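Uncharacterized protein (Bacteroides ovatus, PDB 4QEY) is of unknown function but is a PLAT/LH2- and C2-like lipoprotein that may bind calcium. Local coordinates at residues A[58-62]-A[63-67]. Numbering follows the deposited sequence.
Sequences NKVTE and NKISC. With EDO (1,2-ethanediol), chain L.
Val60 and Ile65 meet through their side chains where the loop 58-62 runs into the strand that begins at Lys64. Followed outward from CB, Ile65 first brings CG1 to within 3.5 Å of Val60 CG1, the nearest pair of the apolar contact. The Val60 methyl is placed for it by a chi1 of 177°, which sets CG1 opposite the backbone N and lets the two side chains meet at a slant. One bond further, Ile65 CD1 reaches Glu62, 3.8 Å from its CB and 4.0 Å from its CG. Here the side chains cross at about a right angle, and these two distances show that the methyl abuts the aliphatic base of the glutamate rather than its carboxylate.

Glu62 divides its chemistry accordingly. Its chain bends at chi2 (-58°) and carries the carboxylate outward, where one water links OE1 to Asn63 N, at 3.0 Å from each. The water donates to the carboxylate and accepts from the amide.

On the loop, Val60 O accepts a 2.7 Å hydrogen bond from O2 of a 1,2-ethanediol probably left by crystallisation. Gln19 NE2 also donates to Val60 O and to Glu62 O, tying the loop to strand 13-21, while Val60 pairs by backbone with Leu28. The linker thus crosses between the two four-stranded antiparallel sheets, from 55-57 to the edge strand 64-68, consistent with the beta-sandwich of PLAT/C2-like domains. Across the loop itself the direct side-chain contact is apolar, whereas Val60 O and Glu62 O bond to Gln19, and a water joins Glu62 OE1 to Asn63 N.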
loop_
_atom_site.group_PDB
_atom_site.type_symbol
_atom_site.label_atom_id
_atom_site.label_comp_id
_atom_site.label_asym_id
_atom_site.label_seq_id
_atom_site.Cartn_x
_atom_site.Cartn_y
_atom_site.Cartn_z
ATOM N N ASN A 58 -2.300 -1.986 10.600
ATOM C CA ASN A 58 -3.722 -2.305 10.761
ATOM C C ASN A 58 -4.486 -1.036 11.033
ATOM O O ASN A 58 -3.991 -0.186 11.780
ATOM C CB ASN A 58 -3.951 -3.323 11.879
ATOM C CG ASN A 58 -3.494 -4.715 11.557
ATOM O OD1 ASN A 58 -3.594 -5.207 10.423
ATOM N ND2 ASN A 58 -3.078 -5.418 12.586
ATOM N N LYS A 59 -5.680 -0.889 10.420
ATOM C CA LYS A 59 -6.594 0.260 10.575
ATOM C C LYS A 59 -5.809 1.588 10.412
ATOM O O LYS A 59 -5.697 2.377 11.355
ATOM C CB LYS A 59 -7.330 0.200 11.929
ATOM C CG LYS A 59 -8.148 -1.069 12.097
ATOM C CD LYS A 59 -8.681 -1.298 13.506
ATOM C CE LYS A 59 -9.475 -2.588 13.549
ATOM N NZ LYS A 59 -9.919 -2.945 14.913
ATOM N N VAL A 60 -5.255 1.798 9.199
ATOM C CA VAL A 60 -4.497 2.989 8.784
ATOM C C VAL A 60 -5.345 4.247 9.043
ATOM O O VAL A 60 -6.448 4.348 8.519
ATOM C CB VAL A 60 -4.071 2.888 7.303
ATOM C CG1 VAL A 60 -3.353 4.144 6.847
ATOM C CG2 VAL A 60 -3.206 1.661 7.054
ATOM N N THR A 61 -4.846 5.167 9.890
ATOM C CA THR A 61 -5.534 6.415 10.250
ATOM C C THR A 61 -4.976 7.584 9.400
ATOM O O THR A 61 -5.681 8.567 9.174
ATOM C CB THR A 61 -5.416 6.708 11.765
ATOM O OG1 THR A 61 -4.044 6.711 12.155
ATOM C CG2 THR A 61 -6.151 5.703 12.612
ATOM N N GLU A 62 -3.731 7.462 8.926
ATOM C CA GLU A 62 -3.078 8.442 8.063
ATOM C C GLU A 62 -3.679 8.393 6.648
ATOM O O GLU A 62 -4.119 7.327 6.202
ATOM C CB GLU A 62 -1.558 8.169 8.016
ATOM C CG GLU A 62 -0.857 8.160 9.371
ATOM C CD GLU A 62 -0.947 9.416 10.225
ATOM O OE1 GLU A 62 -1.001 10.540 9.670
ATOM O OE2 GLU A 62 -0.915 9.265 11.467
ATOM N N ASN A 63 -3.711 9.539 5.947
ATOM C CA ASN A 63 -4.255 9.623 4.585
ATOM C C ASN A 63 -3.234 9.142 3.558
ATOM O O ASN A 63 -3.596 8.876 2.408
ATOM C CB ASN A 63 -4.695 11.049 4.264
ATOM C CG ASN A 63 -5.956 11.444 5.009
ATOM O OD1 ASN A 63 -7.068 10.994 4.693
ATOM N ND2 ASN A 63 -5.814 12.299 6.017
ATOM N N LYS A 64 -1.969 9.021 3.979
ATOM C CA LYS A 64 -0.861 8.591 3.138
ATOM C C LYS A 64 0.103 7.727 3.963
ATOM O O LYS A 64 0.480 8.096 5.075
ATOM C CB LYS A 64 -0.160 9.833 2.543
ATOM C CG LYS A 64 0.968 9.584 1.552
ATOM C CD LYS A 64 1.579 10.914 1.113
ATOM C CE LYS A 64 2.782 10.776 0.204
ATOM N NZ LYS A 64 3.333 12.100 -0.201
ATOM N N ILE A 65 0.457 6.557 3.429
ATOM C CA ILE A 65 1.431 5.625 4.010
ATOM C C ILE A 65 2.430 5.316 2.927
ATOM O O ILE A 65 2.049 4.998 1.805
ATOM C CB ILE A 65 0.806 4.333 4.635
ATOM C CG1 ILE A 65 -0.043 4.661 5.861
ATOM C CG2 ILE A 65 1.891 3.304 5.023
ATOM C CD1 ILE A 65 0.700 5.208 7.164
ATOM N N SER A 66 3.702 5.412 3.270
ATOM C CA SER A 66 4.803 5.142 2.365
ATOM C C SER A 66 5.743 4.106 2.958
ATOM O O SER A 66 5.964 4.072 4.175
ATOM C CB SER A 66 5.557 6.431 2.065
ATOM O OG SER A 66 6.678 6.183 1.237
ATOM N N CYS A 67 6.295 3.265 2.085
ATOM C CA CYS A 67 7.278 2.256 2.446
ATOM C C CYS A 67 8.291 2.125 1.298
ATOM O O CYS A 67 7.892 2.100 0.139
ATOM C CB CYS A 67 6.605 0.930 2.775
ATOM S SG CYS A 67 7.722 -0.292 3.488
HETATM C C1 EDO L . -9.420 4.204 7.454
HETATM O O1 EDO L . -10.231 4.225 6.313
HETATM C C2 EDO L . -9.222 2.732 7.807
HETATM O O2 EDO L . -8.391 2.559 8.927
HETATM O O HOH W 1 -2.341 11.792 7.301
#